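Local structure of nucleotidyl transferase (Methanothermobacter thermautotrophicus, 6PLJ) at residues Asn23-Arg34 with Val75-His84; Arg143-Val153 with Met199-Val209. The protein probably transfers nucleotidyl groups, perhaps in pseudomurein cell-wall synthesis. All coordinates share one frame; numbering follows the deposited sequence. Where two conformers were deposited one is given.

Interaction 1: residues Asn23-Arg34 with Val75-His84; sequences NMISAVVAAAGR and VDECIVVTGH. With EDO (1,2-ethanediol), chain F; EDO (1,2-ethanediol), chain D.
His84 closes this contact at one end, its side chain lying against residues 32-34. CB sits 3.2 Å from Ala32 O and also near Gly33 O. CG anti to the backbone N (chi1 -172°) sets the ring beside Arg34. CG, ND1, CE1 and NE2 all have Arg34 CG as a neighbour. That carbon stands over the ring centre in a CH-pi contact, 3.8 Å from the His84 ring centroid. CD2 faces Gly33 O and Arg34 CA. His51 meets the same ring edge-to-face. The guanidinium of Arg34 leads away to a salt bridge with Asp107, and an ethanediol lies over one of its faces.

Strands 25-31 and 77-82 are parallel neighbours in the central sheet of the Rossmann-like MobA fold. The chain from Ala32 onward belongs to the loop after the first strand; in relatives this loop is glycine-rich and helps bind the nucleotide. Here another ethanediol, probably from the crystallisation liquor, sits at that end, its O1 accepting from Ala32 N (2.9 Å). A water joins Ala31 O, Gly83 N and His84 O.

Along the strands, Ala27 and Val29 each give and take a backbone bond. Val29 CG2 meets Cys78 SG (3.7 Å) on the face packed by helix 62-72. Val28 CG1 meets Val81 CG2 (4.0 Å) on the face with Leu114.

At the start, Asp76 OD2 takes a nearly straight bond from Ile25 N (2.8 Å, 172°), using its anti lone pair. Ser26 OG donates to Glu77 OE2 at 2.6 Å. The same oxygen accepts from Gly122 N, so two donors grip it.

Interaction 2: residues Arg143-Val153 with Met199-Val209; sequences RIAEHADGSTV and MLEDGVRLYGV
Val153, Val209 and Tyr207 carry this contact between two parallel strands, 152-157 and 205-210, of the mixed alpha/beta sheet. Helix 138-147 packs on one face of that sheet. Val153 takes part through backbone and side chain. Its N donates to Arg205 O (3.0 Å), and its O accepts from Tyr207 N (2.7 Å, 170°). Its two methyls divide the apolar work. CG1 touches Leu206 CD1 at 3.7 Å, while CG2 meets both Met199 SD and Val204 CG1. A Schellman motif at Gly203 ends helix 192-201 and leads the chain into the second strand.

Tyr207 has CG anti to its own N (chi1 -171°), which swings the ring beside His147. The two rings form an offset stack, centroids 4.3 Å apart and planes at 16°. Tyr207 CE2 lies over the centre of the imidazole. Trp163 meets the tyrosine ring edge-to-face. A serine here removes the ring stacked on His147, and the imidazole would probably be held less firmly, with Val209 CG2 as its remaining neighbour across the contact.

Val209 packs against helix 138-147. Its CB rests 3.9 Å from Ile144 CG1, CG1 approaches Arg143 CB, and CG2 sits 3.9 Å from His147 CD2.

Both contacts hold parallel strand pairs of the same mixed sheet, and their centres lie about 19 Å apart. Interaction 1 is the more central, its centre about 8 Å from the centre of the chain, against about 16 Å for interaction 2. It is mainly a long backbone ladder with mostly alanine and valine side chains on its two faces, and its charged and polar side chains gather at the two ends. Interaction 2 has a shorter ladder and relies more on side chains, joining a helix to a strand as well. Val153 and Val209 are buried, while its aromatic stack lies toward the surface. Strands 125-130 and 174-177 separate the two pairs in the sheet.

Interaction 1: residues Asn23-Arg34 with Val75-His84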
loop_
_atom_site.group_PDB
_atom_site.type_symbol
_atom_site.label_atom_id
_atom_site.label_comp_id
_atom_site.label_asym_id
_atom_site.label_seq_id
_atom_site.Cartn_x
_atom_site.Cartn_y
_atom_site.Cartn_z
ATOM N N ASN A 23 -15.736 -10.043 10.600
ATOM C CA ASN A 23 -17.015 -9.828 9.920
ATOM C C ASN A 23 -16.845 -9.083 8.597
ATOM O O ASN A 23 -17.634 -9.281 7.679
ATOM C CB ASN A 23 -18.001 -9.083 10.820
ATOM C CG ASN A 23 -18.418 -9.899 12.037
ATOM O OD1 ASN A 23 -18.802 -11.061 11.913
ATOM N ND2 ASN A 23 -18.348 -9.291 13.216
ATOM N N MET A 24 -15.839 -8.214 8.488
ATOM C CA MET A 24 -15.667 -7.469 7.243
ATOM C C MET A 24 -14.240 -6.971 7.086
ATOM O O MET A 24 -13.664 -6.421 8.026
ATOM C CB MET A 24 -16.650 -6.304 7.219
ATOM C CG MET A 24 -16.579 -5.394 6.001
ATOM S SD MET A 24 -17.826 -4.103 6.051
ATOM C CE MET A 24 -17.583 -3.423 4.413
ATOM N N ILE A 25 -13.691 -7.180 5.891
ATOM C CA ILE A 25 -12.313 -6.797 5.581
ATOM C C ILE A 25 -12.362 -5.689 4.538
ATOM O O ILE A 25 -12.861 -5.879 3.429
ATOM C CB ILE A 25 -11.460 -7.974 5.057
ATOM C CG1 ILE A 25 -11.348 -9.070 6.126
ATOM C CG2 ILE A 25 -10.068 -7.472 4.668
ATOM C CD1 ILE A 25 -10.772 -10.371 5.615
ATOM N N SER A 26 -11.826 -4.521 4.889
ATOM C CA SER A 26 -11.763 -3.396 3.960
ATOM C C SER A 26 -10.322 -3.182 3.561
ATOM O O SER A 26 -9.434 -3.237 4.419
ATOM C CB SER A 26 -12.230 -2.119 4.636
ATOM O OG SER A 26 -13.573 -2.226 5.057
ATOM N N ALA A 27 -10.074 -2.931 2.287
ATOM C CA ALA A 27 -8.751 -2.474 1.885
ATOM C C ALA A 27 -8.722 -0.967 1.856
ATOM O O ALA A 27 -9.712 -0.319 1.527
ATOM C CB ALA A 27 -8.356 -3.030 0.544
ATOM N N VAL A 28 -7.571 -0.418 2.208
ATOM C CA VAL A 28 -7.306 1.003 2.072
ATOM C C VAL A 28 -6.020 1.096 1.263
ATOM O O VAL A 28 -4.964 0.604 1.707
ATOM C CB VAL A 28 -7.159 1.689 3.436
ATOM C CG1 VAL A 28 -6.643 3.118 3.266
ATOM C CG2 VAL A 28 -8.493 1.673 4.177
ATOM N N VAL A 29 -6.115 1.690 0.084
ATOM C CA VAL A 29 -4.961 1.900 -0.780
ATOM C C VAL A 29 -4.564 3.362 -0.677
ATOM O O VAL A 29 -5.356 4.261 -0.996
ATOM C CB VAL A 29 -5.270 1.517 -2.241
ATOM C CG1 VAL A 29 -4.064 1.782 -3.138
ATOM C CG2 VAL A 29 -5.708 0.052 -2.313
ATOM N N ALA A 30 -3.342 3.597 -0.216
ATOM C CA ALA A 30 -2.816 4.954 -0.120
ATOM C C ALA A 30 -2.251 5.347 -1.480
ATOM O O ALA A 30 -1.253 4.784 -1.921
ATOM C CB ALA A 30 -1.759 5.034 0.955
ATOM N N ALA A 31 -2.902 6.300 -2.134
ATOM C CA ALA A 31 -2.570 6.680 -3.502
ATOM C C ALA A 31 -2.500 8.203 -3.610
ATOM O O ALA A 31 -2.863 8.769 -4.639
ATOM C CB ALA A 31 -3.587 6.095 -4.464
ATOM N N ALA A 32 -2.051 8.843 -2.540
ATOM C CA ALA A 32 -2.183 10.304 -2.385
ATOM C C ALA A 32 -0.885 11.085 -2.351
ATOM O O ALA A 32 -0.932 12.311 -2.342
ATOM C CB ALA A 32 -2.974 10.620 -1.130
ATOM N N GLY A 33 0.260 10.411 -2.293
ATOM C CA GLY A 33 1.512 11.085 -2.052
ATOM C C GLY A 33 2.213 11.583 -3.302
ATOM O O GLY A 33 1.906 11.166 -4.426
ATOM N N ARG A 34 3.198 12.449 -3.085
ATOM C CA ARG A 34 4.098 12.857 -4.157
ATOM C C ARG A 34 5.090 11.724 -4.415
ATOM O O ARG A 34 5.239 10.790 -3.617
ATOM C CB ARG A 34 4.858 14.132 -3.791
ATOM C CG ARG A 34 4.015 15.396 -3.767
ATOM C CD ARG A 34 4.891 16.585 -3.384
ATOM N NE ARG A 34 5.389 16.467 -2.028
ATOM C CZ ARG A 34 4.736 16.836 -0.921
ATOM N NH1 ARG A 34 3.540 17.407 -0.969
ATOM N NH2 ARG A 34 5.308 16.626 0.259
ATOM N N VAL A 75 -11.076 -8.936 -0.604
ATOM C CA VAL A 75 -11.614 -7.955 0.340
ATOM C C VAL A 75 -13.072 -7.590 0.045
ATOM O O VAL A 75 -13.527 -7.666 -1.102
ATOM C CB VAL A 75 -10.750 -6.670 0.377
ATOM C CG1 VAL A 75 -9.349 -7.014 0.879
ATOM C CG2 VAL A 75 -10.740 -5.954 -0.964
ATOM N N ASP A 76 -13.795 -7.182 1.082
ATOM C CA ASP A 76 -15.216 -6.825 0.942
ATOM C C ASP A 76 -15.424 -5.472 0.266
ATOM O O ASP A 76 -16.472 -5.225 -0.296
ATOM C CB ASP A 76 -15.897 -6.803 2.305
ATOM C CG ASP A 76 -15.965 -8.169 2.929
ATOM O OD1 ASP A 76 -16.562 -9.077 2.322
ATOM O OD2 ASP A 76 -15.448 -8.351 4.027
ATOM N N GLU A 77 -14.436 -4.593 0.361
ATOM C CA GLU A 77 -14.470 -3.292 -0.305
ATOM C C GLU A 77 -13.059 -2.771 -0.403
ATOM O O GLU A 77 -12.191 -3.217 0.346
ATOM C CB GLU A 77 -15.323 -2.275 0.456
ATOM C CG GLU A 77 -14.714 -1.865 1.798
ATOM C CD GLU A 77 -15.539 -0.877 2.581
ATOM O OE1 GLU A 77 -16.484 -0.293 2.007
ATOM O OE2 GLU A 77 -15.225 -0.680 3.771
ATOM N N CYS A 78 -12.841 -1.836 -1.324
ATOM C CA CYS A 78 -11.555 -1.180 -1.475
ATOM C C CYS A 78 -11.750 0.331 -1.495
ATOM O O CYS A 78 -12.437 0.869 -2.374
ATOM C CB CYS A 78 -10.879 -1.640 -2.757
ATOM S SG CYS A 78 -9.214 -0.951 -2.955
ATOM N N ILE A 79 -11.163 0.985 -0.496
ATOM C CA ILE A 79 -11.099 2.428 -0.379
ATOM C C ILE A 79 -9.780 2.853 -0.988
ATOM O O ILE A 79 -8.765 2.212 -0.744
ATOM C CB ILE A 79 -11.148 2.867 1.111
ATOM C CG1 ILE A 79 -12.580 2.765 1.667
ATOM C CG2 ILE A 79 -10.709 4.320 1.280
ATOM C CD1 ILE A 79 -13.239 1.428 1.583
ATOM N N VAL A 80 -9.789 3.911 -1.788
ATOM C CA VAL A 80 -8.546 4.461 -2.312
ATOM C C VAL A 80 -8.467 5.904 -1.867
ATOM O O VAL A 80 -9.414 6.667 -2.077
ATOM C CB VAL A 80 -8.463 4.392 -3.839
ATOM C CG1 VAL A 80 -7.150 4.984 -4.311
ATOM C CG2 VAL A 80 -8.608 2.960 -4.329
ATOM N N VAL A 81 -7.345 6.263 -1.249
ATOM C CA VAL A 81 -7.133 7.613 -0.752
ATOM C C VAL A 81 -6.299 8.345 -1.771
ATOM O O VAL A 81 -5.195 7.901 -2.094
ATOM C CB VAL A 81 -6.438 7.610 0.613
ATOM C CG1 VAL A 81 -6.332 9.027 1.159
ATOM C CG2 VAL A 81 -7.215 6.734 1.590
ATOM N N THR A 82 -6.817 9.476 -2.240
ATOM C CA THR A 82 -6.152 10.257 -3.274
ATOM C C THR A 82 -5.787 11.637 -2.729
ATOM O O THR A 82 -6.228 12.038 -1.657
ATOM C CB THR A 82 -7.047 10.384 -4.527
ATOM O OG1 THR A 82 -8.282 11.024 -4.174
ATOM C CG2 THR A 82 -7.341 8.999 -5.126
ATOM N N GLY A 83 -4.934 12.341 -3.455
ATOM C CA GLY A 83 -4.512 13.672 -3.028
ATOM C C GLY A 83 -3.680 14.294 -4.119
ATOM O O GLY A 83 -4.191 15.021 -4.969
ATOM N N HIS A 84 -2.400 13.962 -4.123
ATOM C CA HIS A 84 -1.522 14.436 -5.164
ATOM C C HIS A 84 -1.976 13.971 -6.533
ATOM O O HIS A 84 -2.125 12.766 -6.768
ATOM C CB HIS A 84 -0.087 13.998 -4.943
ATOM C CG HIS A 84 0.841 14.632 -5.910
ATOM N ND1 HIS A 84 1.027 16.001 -5.947
ATOM C CD2 HIS A 84 1.596 14.117 -6.902
ATOM C CE1 HIS A 84 1.865 16.290 -6.923
ATOM N NE2 HIS A 84 2.239 15.170 -7.505
HETATM C C1 EDO F . -0.103 7.814 0.110
HETATM O O1 EDO F . -1.184 8.515 0.201
HETATM C C2 EDO F . 0.213 7.389 -1.186
HETATM O O2 EDO F . 1.165 6.397 -0.993
HETATM C C1 EDO D . 3.818 13.439 0.574
HETATM O O1 EDO D . 4.133 12.348 -0.287
HETATM C C2 EDO D . 2.556 14.121 0.077
HETATM O O2 EDO D . 1.929 14.810 1.156
HETATM O O HOH W 1 -3.933 10.981 -5.752
#

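Interaction 2: residues Arg143-Val153 with Met199-Val209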
loop_
_atom_site.group_PDB
_atom_site.type_symbol
_atom_site.label_atom_id
_atom_site.label_comp_id
_atom_site.label_asym_id
_atom_site.label_seq_id
_atom_site.Cartn_x
_atom_site.Cartn_y
_atom_site.Cartn_z
ATOM N N ARG A 143 -3.095 -13.697 2.144
ATOM C CA ARG A 143 -2.390 -14.279 3.295
ATOM C C ARG A 143 -2.166 -13.247 4.396
ATOM O O ARG A 143 -2.343 -13.541 5.582
ATOM C CB ARG A 143 -1.055 -14.885 2.881
ATOM C CG ARG A 143 -1.160 -16.262 2.249
ATOM C CD ARG A 143 0.201 -16.941 2.132
ATOM N NE ARG A 143 0.919 -16.487 0.942
ATOM C CZ ARG A 143 0.684 -16.917 -0.303
ATOM N NH1 ARG A 143 1.393 -16.418 -1.319
ATOM N NH2 ARG A 143 -0.257 -17.833 -0.555
ATOM N N ILE A 144 -1.785 -12.033 4.001
ATOM C CA ILE A 144 -1.589 -10.948 4.959
ATOM C C ILE A 144 -2.905 -10.643 5.682
ATOM O O ILE A 144 -2.939 -10.585 6.906
ATOM C CB ILE A 144 -0.973 -9.696 4.282
ATOM C CG1 ILE A 144 0.475 -10.030 3.900
ATOM C CG2 ILE A 144 -1.001 -8.472 5.209
ATOM C CD1 ILE A 144 1.159 -8.997 3.036
ATOM N N ALA A 145 -3.986 -10.504 4.931
ATOM C CA ALA A 145 -5.282 -10.190 5.536
ATOM C C ALA A 145 -5.729 -11.279 6.508
ATOM O O ALA A 145 -6.279 -10.973 7.585
ATOM C CB ALA A 145 -6.328 -9.951 4.452
ATOM N N GLU A 146 -5.465 -12.532 6.143
ATOM C CA GLU A 146 -5.884 -13.696 6.943
ATOM C C GLU A 146 -5.203 -13.802 8.303
ATOM O O GLU A 146 -5.773 -14.384 9.226
ATOM C CB GLU A 146 -5.616 -14.992 6.177
ATOM C CG GLU A 146 -6.552 -15.251 5.007
ATOM C CD GLU A 146 -6.061 -16.385 4.114
ATOM O OE1 GLU A 146 -4.889 -16.810 4.257
ATOM O OE2 GLU A 146 -6.847 -16.855 3.269
ATOM N N HIS A 147 -3.984 -13.268 8.415
ATOM C CA HIS A 147 -3.197 -13.331 9.649
ATOM C C HIS A 147 -3.446 -12.180 10.622
ATOM O O HIS A 147 -2.933 -12.197 11.743
ATOM C CB HIS A 147 -1.699 -13.402 9.331
ATOM C CG HIS A 147 -1.214 -14.779 9.014
ATOM N ND1 HIS A 147 -0.912 -15.702 9.995
ATOM C CD2 HIS A 147 -0.972 -15.390 7.831
ATOM C CE1 HIS A 147 -0.503 -16.823 9.426
ATOM N NE2 HIS A 147 -0.530 -16.661 8.116
ATOM N N ALA A 148 -4.205 -11.171 10.200
ATOM C CA ALA A 148 -4.526 -10.044 11.055
ATOM C C ALA A 148 -5.704 -10.436 11.945
ATOM O O ALA A 148 -6.528 -11.257 11.562
ATOM C CB ALA A 148 -4.890 -8.837 10.211
ATOM N N ASP A 149 -5.753 -9.854 13.131
ATOM C CA ASP A 149 -6.956 -9.899 13.973
ATOM C C ASP A 149 -6.982 -8.644 14.830
ATOM O O ASP A 149 -6.189 -7.737 14.591
ATOM C CB ASP A 149 -7.050 -11.221 14.764
ATOM C CG ASP A 149 -5.997 -11.372 15.850
ATOM O OD1 ASP A 149 -5.369 -10.393 16.297
ATOM O OD2 ASP A 149 -5.816 -12.523 16.291
ATOM N N GLY A 150 -7.884 -8.561 15.808
ATOM C CA GLY A 150 -8.001 -7.356 16.635
ATOM C C GLY A 150 -6.700 -6.846 17.231
ATOM O O GLY A 150 -6.445 -5.640 17.225
ATOM N N SER A 151 -5.864 -7.762 17.713
ATOM C CA SER A 151 -4.615 -7.396 18.375
ATOM C C SER A 151 -3.350 -7.865 17.655
ATOM O O SER A 151 -2.268 -7.783 18.214
ATOM C CB SER A 151 -4.641 -7.941 19.803
ATOM O OG SER A 151 -5.735 -7.365 20.493
ATOM N N THR A 152 -3.481 -8.390 16.443
ATOM C CA THR A 152 -2.315 -8.822 15.666
ATOM C C THR A 152 -2.241 -8.051 14.374
ATOM O O THR A 152 -3.238 -7.941 13.646
ATOM C CB THR A 152 -2.395 -10.321 15.346
ATOM O OG1 THR A 152 -2.540 -11.042 16.573
ATOM C CG2 THR A 152 -1.144 -10.807 14.627
ATOM N N VAL A 153 -1.054 -7.524 14.108
ATOM C CA VAL A 153 -0.757 -6.856 12.850
ATOM C C VAL A 153 0.010 -7.855 12.013
ATOM O O VAL A 153 0.928 -8.529 12.514
ATOM C CB VAL A 153 0.057 -5.570 13.064
ATOM C CG1 VAL A 153 0.367 -4.894 11.732
ATOM C CG2 VAL A 153 -0.691 -4.597 13.979
ATOM N N MET A 199 4.766 0.040 17.676
ATOM C CA MET A 199 3.933 -1.120 17.977
ATOM C C MET A 199 4.698 -2.259 18.652
ATOM O O MET A 199 4.236 -2.825 19.644
ATOM C CB MET A 199 3.275 -1.666 16.699
ATOM C CG MET A 199 2.164 -0.802 16.153
ATOM S SD MET A 199 1.594 -1.446 14.556
ATOM C CE MET A 199 0.547 -0.074 14.086
ATOM N N LEU A 200 5.864 -2.599 18.103
ATOM C CA LEU A 200 6.700 -3.639 18.700
ATOM C C LEU A 200 7.138 -3.276 20.129
ATOM O O LEU A 200 7.079 -4.131 21.017
ATOM C CB LEU A 200 7.921 -3.914 17.820
ATOM C CG LEU A 200 7.606 -4.641 16.506
ATOM C CD1 LEU A 200 8.811 -4.554 15.575
ATOM C CD2 LEU A 200 7.215 -6.089 16.736
ATOM N N GLU A 201 7.539 -2.024 20.337
ATOM C CA GLU A 201 7.911 -1.516 21.679
ATOM C C GLU A 201 6.747 -1.643 22.661
ATOM O O GLU A 201 6.942 -2.003 23.829
ATOM C CB GLU A 201 8.352 -0.055 21.608
ATOM C CG GLU A 201 9.703 0.165 20.938
ATOM C CD GLU A 201 9.910 1.586 20.424
ATOM O OE1 GLU A 201 9.056 2.471 20.665
ATOM O OE2 GLU A 201 10.947 1.824 19.770
ATOM N N ASP A 202 5.533 -1.366 22.172
ATOM C CA ASP A 202 4.318 -1.500 22.970
ATOM C C ASP A 202 3.870 -2.946 23.190
ATOM O O ASP A 202 2.906 -3.180 23.915
ATOM C CB ASP A 202 3.165 -0.695 22.333
ATOM C CG ASP A 202 3.415 0.809 22.331
ATOM O OD1 ASP A 202 4.280 1.300 23.090
ATOM O OD2 ASP A 202 2.737 1.527 21.567
ATOM N N GLY A 203 4.526 -3.916 22.553
ATOM C CA GLY A 203 4.192 -5.322 22.724
ATOM C C GLY A 203 3.119 -5.820 21.773
ATOM O O GLY A 203 2.599 -6.919 21.949
ATOM N N VAL A 204 2.809 -5.026 20.744
ATOM C CA VAL A 204 1.853 -5.428 19.721
ATOM C C VAL A 204 2.472 -6.583 18.957
ATOM O O VAL A 204 3.649 -6.505 18.583
ATOM C CB VAL A 204 1.557 -4.290 18.719
ATOM C CG1 VAL A 204 0.659 -4.778 17.581
ATOM C CG2 VAL A 204 0.948 -3.081 19.422
ATOM N N ARG A 205 1.693 -7.634 18.730
ATOM C CA ARG A 205 2.176 -8.818 18.030
ATOM C C ARG A 205 2.219 -8.454 16.541
ATOM O O ARG A 205 1.228 -7.981 16.002
ATOM C CB ARG A 205 1.281 -10.054 18.240
ATOM C CG ARG A 205 0.623 -10.261 19.611
ATOM C CD ARG A 205 1.468 -9.899 20.821
ATOM N NE ARG A 205 2.677 -10.701 20.971
ATOM C CZ ARG A 205 3.536 -10.550 21.976
ATOM N NH1 ARG A 205 3.313 -9.626 22.903
ATOM N NH2 ARG A 205 4.617 -11.313 22.054
ATOM N N LEU A 206 3.378 -8.630 15.917
ATOM C CA LEU A 206 3.574 -8.329 14.496
ATOM C C LEU A 206 3.954 -9.625 13.795
ATOM O O LEU A 206 5.009 -10.192 14.102
ATOM C CB LEU A 206 4.660 -7.275 14.331
ATOM C CG LEU A 206 4.979 -6.808 12.910
ATOM C CD1 LEU A 206 3.748 -6.159 12.276
ATOM C CD2 LEU A 206 6.159 -5.846 12.923
ATOM N N TYR A 207 3.098 -10.116 12.896
ATOM C CA TYR A 207 3.365 -11.363 12.158
ATOM C C TYR A 207 3.820 -11.079 10.733
ATOM O O TYR A 207 3.078 -10.487 9.941
ATOM C CB TYR A 207 2.152 -12.289 12.130
ATOM C CG TYR A 207 2.478 -13.647 11.564
ATOM C CD1 TYR A 207 3.097 -14.615 12.356
ATOM C CD2 TYR A 207 2.225 -13.955 10.232
ATOM C CE1 TYR A 207 3.423 -15.853 11.840
ATOM C CE2 TYR A 207 2.557 -15.190 9.705
ATOM C CZ TYR A 207 3.154 -16.138 10.525
ATOM O OH TYR A 207 3.481 -17.373 10.027
ATOM N N GLY A 208 5.037 -11.520 10.406
ATOM C CA GLY A 208 5.574 -11.369 9.067
ATOM C C GLY A 208 5.159 -12.495 8.145
ATOM O O GLY A 208 5.259 -13.681 8.495
ATOM N N VAL A 209 4.681 -12.130 6.961
ATOM C CA VAL A 209 4.285 -13.061 5.931
ATOM C C VAL A 209 5.305 -13.001 4.793
ATOM O O VAL A 209 5.510 -11.948 4.180
ATOM C CB VAL A 209 2.874 -12.724 5.427
ATOM C CG1 VAL A 209 2.552 -13.501 4.161
ATOM C CG2 VAL A 209 1.866 -13.000 6.541
HETATM O O HOH W 2 -0.853 -7.118 20.122
#